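Local coordinates for AbiEi antitoxin C-terminal domain-containing protein (PDB 1ZEL) that is of uncharacterised cellular role but, with a winged-helix region and an AbiEi antitoxin-like C-terminal domain, probably binds DNA, at residues L207-D216 with L237-R246; M259-S269 with W277-V288. All coordinates share one frame; numbering follows the deposited sequence. Where two conformers were deposited one is given.

Interaction 1: L207-D216 with L237-R246; sequences LDDLVADCSD and LLDSGGEPAR. With NA (sodium ion), chain C; FMT (formic acid), chain J.
Arg-246 bonds on either side of a turn, to Val-211 O near the end of helix 207-212 and to Asp-216 at the start of helix 216-223. Its NE meets Asp-216 OD2 at 2.8 Å, on the syn side of the carboxylate, in a salt bridge with the two planes 36° apart; NH2 comes implausibly close to OD1, a doubtful detail. At the edge of the guanidinium, NH1 donates to Val-211 O (3.2 Å), arriving above the carbonyl plane while Cys-214 N uses the opposite face. The bend at chi3 (49°) turns the guanidinium from an otherwise extended chain. Val-211 sets both methyls against the end of helix 228-240 and the loop after it: CG1 rests on Leu-238 CD2 at 3.6 Å and on Glu-243 CG, while CG2 lies against Leu-237 O (3.5 Å). That helix stops in a Schellman motif with Gly-242 as C-prime residue. Gly-241 puts no side chain between the backbones, its CA against Leu-207 O and Val-211 CG2; a water bridges Asp-208 O and Gly-241 O. Leu-207 CD1 packs on Ser-240 CB and Leu-237 CD2. Farther out, a sodium ion is held by Asp-209 O and OD1 and by both carboxylate oxygens of Asp-213, whose OD2 also hydrogen-bonds to Tyr-115 OH.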
loop_
_atom_site.group_PDB
_atom_site.type_symbol
_atom_site.label_atom_id
_atom_site.label_comp_id
_atom_site.label_asym_id
_atom_site.label_seq_id
_atom_site.Cartn_x
_atom_site.Cartn_y
_atom_site.Cartn_z
ATOM N N LEU A 207 11.036 13.586 -7.010
ATOM C CA LEU A 207 9.852 14.427 -7.189
ATOM C C LEU A 207 9.636 14.824 -8.634
ATOM O O LEU A 207 8.499 14.932 -9.063
ATOM C CB LEU A 207 9.916 15.695 -6.313
ATOM C CG LEU A 207 9.785 15.470 -4.811
ATOM C CD1 LEU A 207 9.852 16.802 -4.116
ATOM C CD2 LEU A 207 8.429 14.768 -4.503
ATOM N N ASP A 208 10.707 15.075 -9.393
ATOM C CA ASP A 208 10.516 15.442 -10.812
ATOM C C ASP A 208 9.745 14.330 -11.559
ATOM O O ASP A 208 8.776 14.592 -12.320
ATOM C CB ASP A 208 11.860 15.723 -11.497
ATOM C CG ASP A 208 12.907 14.602 -11.295
ATOM O OD1 ASP A 208 12.682 13.559 -10.622
ATOM O OD2 ASP A 208 14.012 14.782 -11.823
ATOM N N ASP A 209 10.154 13.092 -11.275
ATOM C CA ASP A 209 9.563 11.899 -11.867
ATOM C C ASP A 209 8.077 11.820 -11.490
ATOM O O ASP A 209 7.227 11.595 -12.346
ATOM C CB ASP A 209 10.326 10.660 -11.371
ATOM C CG ASP A 209 10.064 9.402 -12.209
ATOM O OD1 ASP A 209 9.210 9.420 -13.133
ATOM O OD2 ASP A 209 10.744 8.387 -11.946
ATOM N N LEU A 210 7.766 12.009 -10.211
ATOM C CA LEU A 210 6.369 11.955 -9.743
ATOM C C LEU A 210 5.489 13.016 -10.409
ATOM O O LEU A 210 4.409 12.727 -10.966
ATOM C CB LEU A 210 6.350 12.109 -8.215
ATOM C CG LEU A 210 5.027 12.407 -7.498
ATOM C CD1 LEU A 210 4.002 11.330 -7.683
ATOM C CD2 LEU A 210 5.283 12.605 -6.007
ATOM N N VAL A 211 5.989 14.242 -10.389
ATOM C CA VAL A 211 5.246 15.411 -10.841
ATOM C C VAL A 211 4.938 15.327 -12.337
ATOM O O VAL A 211 3.839 15.668 -12.759
ATOM C CB VAL A 211 6.033 16.699 -10.486
ATOM C CG1 VAL A 211 5.508 17.901 -11.268
ATOM C CG2 VAL A 211 5.947 16.960 -8.985
ATOM N N ALA A 212 5.904 14.872 -13.130
ATOM C CA ALA A 212 5.673 14.608 -14.550
ATOM C C ALA A 212 4.538 13.597 -14.828
ATOM O O ALA A 212 3.968 13.597 -15.920
ATOM C CB ALA A 212 6.976 14.145 -15.227
ATOM N N ASP A 213 4.206 12.761 -13.852
ATOM C CA ASP A 213 3.170 11.724 -14.025
ATOM C C ASP A 213 1.794 12.126 -13.540
ATOM O O ASP A 213 0.879 11.307 -13.616
ATOM C CB ASP A 213 3.554 10.412 -13.308
ATOM C CG ASP A 213 4.848 9.823 -13.838
ATOM O OD1 ASP A 213 5.244 10.183 -14.957
ATOM O OD2 ASP A 213 5.511 9.033 -13.136
ATOM N N CYS A 214 1.657 13.347 -13.017
ATOM C CA CYS A 214 0.391 13.796 -12.432
ATOM C C CYS A 214 -0.316 14.695 -13.414
ATOM O O CYS A 214 0.277 15.608 -13.979
ATOM C CB CYS A 214 0.615 14.594 -11.145
ATOM S SG CYS A 214 1.262 13.608 -9.812
ATOM N N SER A 215 -1.597 14.422 -13.596
ATOM C CA SER A 215 -2.478 15.322 -14.317
ATOM C C SER A 215 -3.000 16.347 -13.307
ATOM O O SER A 215 -3.490 15.992 -12.218
ATOM C CB SER A 215 -3.617 14.499 -14.924
ATOM O OG SER A 215 -4.786 15.265 -14.991
ATOM N N ASP A 216 -2.901 17.624 -13.649
ATOM C CA ASP A 216 -3.353 18.666 -12.726
ATOM C C ASP A 216 -4.873 18.663 -12.498
ATOM O O ASP A 216 -5.331 19.045 -11.428
ATOM C CB ASP A 216 -2.828 20.033 -13.149
ATOM C CG ASP A 216 -1.288 20.097 -13.145
ATOM O OD1 ASP A 216 -0.602 19.229 -12.546
ATOM O OD2 ASP A 216 -0.750 21.010 -13.762
ATOM N N LEU A 237 5.029 20.888 -3.950
ATOM C CA LEU A 237 5.605 19.656 -4.538
ATOM C C LEU A 237 5.730 19.763 -6.067
ATOM O O LEU A 237 6.763 19.386 -6.649
ATOM C CB LEU A 237 4.804 18.396 -4.101
ATOM C CG LEU A 237 4.971 17.989 -2.611
ATOM C CD1 LEU A 237 4.025 16.836 -2.262
ATOM C CD2 LEU A 237 6.417 17.606 -2.237
ATOM N N LEU A 238 4.727 20.334 -6.729
ATOM C CA LEU A 238 4.857 20.566 -8.170
ATOM C C LEU A 238 6.062 21.439 -8.469
ATOM O O LEU A 238 6.822 21.142 -9.384
ATOM C CB LEU A 238 3.597 21.174 -8.782
ATOM C CG LEU A 238 2.332 20.303 -8.817
ATOM C CD1 LEU A 238 1.240 20.929 -9.667
ATOM C CD2 LEU A 238 2.633 18.914 -9.311
ATOM N N ASP A 239 6.205 22.515 -7.687
ATOM C CA ASP A 239 7.300 23.472 -7.818
ATOM C C ASP A 239 8.627 22.746 -7.633
ATOM O O ASP A 239 9.525 22.842 -8.468
ATOM C CB ASP A 239 7.113 24.584 -6.761
ATOM C CG ASP A 239 7.977 25.816 -7.028
ATOM O OD1 ASP A 239 9.192 25.709 -6.872
ATOM O OD2 ASP A 239 7.426 26.880 -7.400
ATOM N N SER A 240 8.722 21.995 -6.538
ATOM C CA SER A 240 9.896 21.195 -6.207
ATOM C C SER A 240 10.248 20.130 -7.259
ATOM O O SER A 240 11.427 19.783 -7.419
ATOM C CB SER A 240 9.686 20.540 -4.836
ATOM O OG SER A 240 9.464 21.559 -3.856
ATOM N N GLY A 241 9.241 19.643 -7.990
ATOM C CA GLY A 241 9.470 18.697 -9.092
ATOM C C GLY A 241 9.744 19.405 -10.395
ATOM O O GLY A 241 9.626 18.823 -11.475
ATOM N N GLY A 242 10.079 20.683 -10.288
ATOM C CA GLY A 242 10.478 21.487 -11.433
ATOM C C GLY A 242 9.363 22.137 -12.218
ATOM O O GLY A 242 9.575 22.548 -13.352
ATOM N N GLU A 243 8.175 22.251 -11.641
ATOM C CA GLU A 243 7.052 22.806 -12.387
ATOM C C GLU A 243 6.388 23.946 -11.612
ATOM O O GLU A 243 5.240 23.807 -11.166
ATOM C CB GLU A 243 6.018 21.707 -12.717
ATOM C CG GLU A 243 6.533 20.566 -13.618
ATOM C CD GLU A 243 6.907 21.028 -15.029
ATOM O OE1 GLU A 243 6.445 22.094 -15.488
ATOM O OE2 GLU A 243 7.687 20.323 -15.676
ATOM N N PRO A 244 7.115 25.068 -11.424
ATOM C CA PRO A 244 6.580 26.186 -10.639
ATOM C C PRO A 244 5.285 26.780 -11.223
ATOM O O PRO A 244 4.356 27.108 -10.465
ATOM C CB PRO A 244 7.726 27.218 -10.659
ATOM C CG PRO A 244 8.596 26.807 -11.810
ATOM C CD PRO A 244 8.491 25.334 -11.891
ATOM N N ALA A 245 5.201 26.868 -12.549
ATOM C CA ALA A 245 4.006 27.418 -13.181
ATOM C C ALA A 245 2.789 26.536 -12.879
ATOM O O ALA A 245 1.732 27.047 -12.512
ATOM C CB ALA A 245 4.213 27.600 -14.683
ATOM N N ARG A 246 2.952 25.215 -12.983
ATOM C CA ARG A 246 1.848 24.290 -12.667
ATOM C C ARG A 246 1.440 24.411 -11.203
ATOM O O ARG A 246 0.244 24.388 -10.881
ATOM C CB ARG A 246 2.217 22.835 -13.008
ATOM C CG ARG A 246 2.238 22.530 -14.534
ATOM C CD ARG A 246 2.622 21.064 -14.828
ATOM N NE ARG A 246 1.842 20.118 -14.020
ATOM C CZ ARG A 246 2.189 18.854 -13.795
ATOM N NH1 ARG A 246 3.288 18.353 -14.336
ATOM N NH2 ARG A 246 1.433 18.094 -13.031
HETATM NA NA NA C . 7.414 10.017 -14.344
HETATM C C FMT J . -7.306 13.033 -16.167
HETATM O O1 FMT J . -8.218 12.931 -15.342
HETATM O O2 FMT J . -6.690 14.075 -16.395
HETATM O O HOH W 1 8.724 16.927 -13.337
HETATM O O HOH W 2 -1.571 23.299 -12.596
#

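Interaction 2: M259-S269 with W277-V288; sequences MPVTRFTTAHS and WAPEYQLVDELV
Phe-264 lays its ring between side chains of the neighbouring strand and those beyond its end. Leu-287 CD2 presses on CD2 and CE2 of Phe-264, 3.5 Å from CE2, while Val-288 CG2 stands over the centre of one ring face in a CH-pi contact. Leu-283 CD2 fits against Phe-264 CB (4.0 Å); its CD1 fills the notch between Thr-262 CG2 and the ring. Beneath, outer strand 262-264 of a three-stranded mixed sheet pairs in parallel with central strand 283-285, through four backbone bonds from Thr-262 N to Gln-282 O up to Glu-286 N to Phe-264 O; strand 276-278 runs antiparallel on the other side. Near the side of the sheet that carries Val-284, Val-261 CG1 fits between Trp-277 CZ3 and Val-284 CG2, each 3.9 Å from it. At the far margin Met-259, bent at chi3 (71°), drops CE onto Gln-282 CG at 3.5 Å. Glu-286, extended beyond CG, reaches His-268, whose ND1 donates in the ring plane to the syn lone pair of OE1 (2.8 Å). Arg-263 NE approaches Glu-286 OE2 and the rim of one imidazole face in the conformer given, a doubtful detail. With a carboxylate at its edge, His-268 may be more readily protonated, unless the arginine, so placed, opposes that shift.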
loop_
_atom_site.group_PDB
_atom_site.type_symbol
_atom_site.label_atom_id
_atom_site.label_comp_id
_atom_site.label_asym_id
_atom_site.label_seq_id
_atom_site.Cartn_x
_atom_site.Cartn_y
_atom_site.Cartn_z
ATOM N N MET A 259 -4.957 32.513 2.974
ATOM C CA MET A 259 -3.994 31.450 3.024
ATOM C C MET A 259 -3.067 31.669 4.204
ATOM O O MET A 259 -2.078 32.382 4.084
ATOM C CB MET A 259 -3.214 31.462 1.713
ATOM C CG MET A 259 -2.583 30.177 1.349
ATOM S SD MET A 259 -2.419 30.022 -0.430
ATOM C CE MET A 259 -1.135 31.204 -0.758
ATOM N N PRO A 260 -3.395 31.076 5.365
ATOM C CA PRO A 260 -2.470 31.074 6.513
ATOM C C PRO A 260 -1.118 30.485 6.122
ATOM O O PRO A 260 -1.047 29.721 5.159
ATOM C CB PRO A 260 -3.180 30.153 7.518
ATOM C CG PRO A 260 -4.652 30.350 7.186
ATOM C CD PRO A 260 -4.657 30.386 5.684
ATOM N N VAL A 261 -0.056 30.818 6.852
ATOM C CA VAL A 261 1.250 30.209 6.547
ATOM C C VAL A 261 1.196 28.745 6.988
ATOM O O VAL A 261 0.659 28.444 8.050
ATOM C CB VAL A 261 2.450 30.947 7.204
ATOM C CG1 VAL A 261 3.760 30.179 6.960
ATOM C CG2 VAL A 261 2.569 32.367 6.658
ATOM N N THR A 262 1.714 27.837 6.166
ATOM C CA THR A 262 1.731 26.432 6.551
ATOM C C THR A 262 3.150 25.898 6.608
ATOM O O THR A 262 4.031 26.415 5.915
ATOM C CB THR A 262 0.880 25.558 5.577
ATOM O OG1 THR A 262 0.592 24.303 6.206
ATOM C CG2 THR A 262 1.643 25.313 4.275
ATOM N N ARG A 263 3.375 24.892 7.457
ATOM C CA ARG A 263 4.671 24.220 7.516
ATOM C C ARG A 263 4.599 22.910 6.752
ATOM O O ARG A 263 3.585 22.216 6.791
ATOM C CB ARG A 263 5.086 23.958 8.967
ATOM C CG ARG A 263 5.593 25.175 9.721
ATOM C CD ARG A 263 5.977 24.793 11.162
ATOM N NE ARG A 263 6.420 25.934 11.967
ATOM C CZ ARG A 263 5.740 26.455 12.992
ATOM N NH1 ARG A 263 4.565 25.951 13.359
ATOM N NH2 ARG A 263 6.246 27.482 13.667
ATOM N N PHE A 264 5.675 22.588 6.048
ATOM C CA PHE A 264 5.814 21.319 5.374
ATOM C C PHE A 264 6.777 20.568 6.248
ATOM O O PHE A 264 7.964 20.840 6.228
ATOM C CB PHE A 264 6.384 21.473 3.952
ATOM C CG PHE A 264 5.995 20.338 3.029
ATOM C CD1 PHE A 264 5.676 20.572 1.709
ATOM C CD2 PHE A 264 5.920 19.027 3.508
ATOM C CE1 PHE A 264 5.289 19.516 0.869
ATOM C CE2 PHE A 264 5.532 17.977 2.677
ATOM C CZ PHE A 264 5.207 18.229 1.364
ATOM N N THR A 265 6.249 19.662 7.060
ATOM C CA THR A 265 7.032 19.004 8.095
ATOM C C THR A 265 6.343 17.691 8.482
ATOM O O THR A 265 5.125 17.583 8.381
ATOM C CB THR A 265 7.195 19.903 9.362
ATOM O OG1 THR A 265 8.136 19.294 10.260
ATOM C CG2 THR A 265 5.853 20.097 10.105
ATOM N N THR A 266 7.118 16.706 8.935
ATOM C CA THR A 266 6.522 15.480 9.483
ATOM C C THR A 266 6.352 15.580 10.999
ATOM O O THR A 266 5.635 14.772 11.626
ATOM C CB THR A 266 7.335 14.224 9.129
ATOM O OG1 THR A 266 8.713 14.447 9.433
ATOM C CG2 THR A 266 7.208 13.915 7.655
ATOM N N ALA A 267 7.019 16.584 11.573
ATOM C CA ALA A 267 6.974 16.897 12.994
ATOM C C ALA A 267 7.808 18.160 13.167
ATOM O O ALA A 267 9.036 18.124 13.041
ATOM C CB ALA A 267 7.547 15.732 13.852
ATOM N N HIS A 268 7.148 19.288 13.420
ATOM C CA HIS A 268 7.866 20.555 13.586
ATOM C C HIS A 268 8.794 20.593 14.827
ATOM O O HIS A 268 8.407 20.180 15.923
ATOM C CB HIS A 268 6.881 21.731 13.598
ATOM C CG HIS A 268 7.512 23.035 13.970
ATOM N ND1 HIS A 268 8.476 23.641 13.194
ATOM C CD2 HIS A 268 7.321 23.846 15.038
ATOM C CE1 HIS A 268 8.856 24.768 13.770
ATOM N NE2 HIS A 268 8.162 24.920 14.883
ATOM N N SER A 269 10.018 21.083 14.626
ATOM C CA SER A 269 10.950 21.376 15.728
ATOM C C SER A 269 11.764 22.656 15.457
ATOM O O SER A 269 12.177 22.928 14.314
ATOM C CB SER A 269 11.875 20.175 16.023
ATOM O OG SER A 269 12.550 19.730 14.849
ATOM N N TRP A 277 11.736 29.358 2.908
ATOM C CA TRP A 277 10.460 30.071 2.828
ATOM C C TRP A 277 10.036 30.133 1.380
ATOM O O TRP A 277 10.805 30.579 0.541
ATOM C CB TRP A 277 10.630 31.486 3.400
ATOM C CG TRP A 277 9.534 32.533 3.127
ATOM C CD1 TRP A 277 9.717 33.777 2.583
ATOM C CD2 TRP A 277 8.143 32.434 3.433
ATOM N NE1 TRP A 277 8.520 34.458 2.523
ATOM C CE2 TRP A 277 7.540 33.655 3.043
ATOM C CE3 TRP A 277 7.332 31.418 3.982
ATOM C CZ2 TRP A 277 6.167 33.896 3.189
ATOM C CZ3 TRP A 277 5.968 31.666 4.139
ATOM C CH2 TRP A 277 5.396 32.893 3.732
ATOM N N ALA A 278 8.815 29.679 1.098
ATOM C CA ALA A 278 8.232 29.761 -0.231
ATOM C C ALA A 278 6.972 30.653 -0.253
ATOM O O ALA A 278 5.845 30.160 -0.114
ATOM C CB ALA A 278 7.921 28.332 -0.745
ATOM N N PRO A 279 7.150 31.974 -0.413
ATOM C CA PRO A 279 6.007 32.882 -0.287
ATOM C C PRO A 279 4.904 32.644 -1.345
ATOM O O PRO A 279 3.738 32.966 -1.094
ATOM C CB PRO A 279 6.649 34.268 -0.434
ATOM C CG PRO A 279 7.912 34.018 -1.216
ATOM C CD PRO A 279 8.401 32.706 -0.696
ATOM N N GLU A 280 5.271 32.072 -2.495
ATOM C CA GLU A 280 4.323 31.732 -3.550
ATOM C C GLU A 280 3.230 30.787 -3.023
ATOM O O GLU A 280 2.110 30.786 -3.506
ATOM C CB GLU A 280 5.075 31.086 -4.723
ATOM C CG GLU A 280 6.262 31.919 -5.284
ATOM C CD GLU A 280 7.573 31.803 -4.480
ATOM O OE1 GLU A 280 7.678 30.940 -3.580
ATOM O OE2 GLU A 280 8.519 32.585 -4.759
ATOM N N TYR A 281 3.583 29.980 -2.016
ATOM C CA TYR A 281 2.666 28.968 -1.469
ATOM C C TYR A 281 2.369 29.198 0.000
ATOM O O TYR A 281 1.723 28.363 0.654
ATOM C CB TYR A 281 3.225 27.554 -1.704
ATOM C CG TYR A 281 3.696 27.393 -3.119
ATOM C CD1 TYR A 281 5.046 27.532 -3.446
ATOM C CD2 TYR A 281 2.786 27.206 -4.153
ATOM C CE1 TYR A 281 5.472 27.427 -4.778
ATOM C CE2 TYR A 281 3.205 27.106 -5.476
ATOM C CZ TYR A 281 4.553 27.228 -5.779
ATOM O OH TYR A 281 4.972 27.117 -7.094
ATOM N N GLN A 282 2.820 30.354 0.503
ATOM C CA GLN A 282 2.801 30.693 1.919
ATOM C C GLN A 282 3.232 29.505 2.751
ATOM O O GLN A 282 2.513 29.046 3.632
ATOM C CB GLN A 282 1.416 31.243 2.338
ATOM C CG GLN A 282 1.063 32.606 1.646
ATOM C CD GLN A 282 1.921 33.743 2.164
ATOM O OE1 GLN A 282 1.834 34.097 3.333
ATOM N NE2 GLN A 282 2.776 34.301 1.308
ATOM N N LEU A 283 4.426 29.006 2.444
ATOM C CA LEU A 283 4.868 27.747 2.984
ATOM C C LEU A 283 6.277 27.846 3.523
ATOM O O LEU A 283 7.180 28.373 2.858
ATOM C CB LEU A 283 4.792 26.684 1.869
ATOM C CG LEU A 283 5.076 25.237 2.201
ATOM C CD1 LEU A 283 4.206 24.392 1.339
ATOM C CD2 LEU A 283 6.519 24.926 1.952
ATOM N N VAL A 284 6.449 27.329 4.735
ATOM C CA VAL A 284 7.766 27.132 5.331
ATOM C C VAL A 284 8.101 25.637 5.150
ATOM O O VAL A 284 7.420 24.767 5.692
ATOM C CB VAL A 284 7.774 27.521 6.823
ATOM C CG1 VAL A 284 9.116 27.174 7.456
ATOM C CG2 VAL A 284 7.499 29.042 6.968
ATOM N N ASP A 285 9.126 25.359 4.356
ATOM C CA ASP A 285 9.520 23.995 4.064
ATOM C C ASP A 285 10.602 23.530 5.038
ATOM O O ASP A 285 11.737 23.979 4.964
ATOM C CB ASP A 285 10.006 23.882 2.606
ATOM C CG ASP A 285 10.436 22.459 2.225
ATOM O OD1 ASP A 285 10.035 21.502 2.911
ATOM O OD2 ASP A 285 11.189 22.301 1.233
ATOM N N GLU A 286 10.231 22.619 5.939
ATOM C CA GLU A 286 11.164 22.040 6.903
ATOM C C GLU A 286 11.557 20.622 6.521
ATOM O O GLU A 286 12.296 19.931 7.243
ATOM C CB GLU A 286 10.540 22.076 8.293
ATOM C CG GLU A 286 10.157 23.477 8.691
ATOM C CD GLU A 286 9.504 23.589 10.048
ATOM O OE1 GLU A 286 9.200 22.551 10.681
ATOM O OE2 GLU A 286 9.300 24.743 10.488
ATOM N N LEU A 287 11.119 20.211 5.340
ATOM C CA LEU A 287 11.210 18.815 4.958
ATOM C C LEU A 287 11.868 18.546 3.611
ATOM O O LEU A 287 12.864 17.853 3.554
ATOM C CB LEU A 287 9.819 18.177 5.004
ATOM C CG LEU A 287 9.616 16.745 4.500
ATOM C CD1 LEU A 287 10.320 15.763 5.402
ATOM C CD2 LEU A 287 8.121 16.493 4.504
ATOM N N VAL A 288 11.285 19.053 2.534
ATOM C CA VAL A 288 11.698 18.650 1.202
ATOM C C VAL A 288 13.123 19.141 0.906
ATOM O O VAL A 288 14.037 18.322 0.749
ATOM C CB VAL A 288 10.671 19.082 0.141
ATOM C CG1 VAL A 288 11.186 18.828 -1.275
ATOM C CG2 VAL A 288 9.345 18.311 0.358
#

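In the fold
The two interactions follow one another along the chain, their centres about 17 Å apart and on the same side of the chain's centre. Interaction 1 joins helix 207-212 to the junction of helices 228-240 and 244-251; the chain then leads into strand 262-264, an edge strand of the small mixed sheet in interaction 2. They meet directly where Leu-237 CG packs on Phe-264 CE1 (3.8 Å) and Leu-207 CD1 on Val-288 CG1, while Asp-239 OD2 probably hydrogen-bonds to Tyr-281 OH. Helix 228-240 is common to both, its Gln-232 and Arg-233 bonding to backbone carbonyls of 259-269. The small sheet thus packs on the helices of interaction 1 through both apolar and polar contacts.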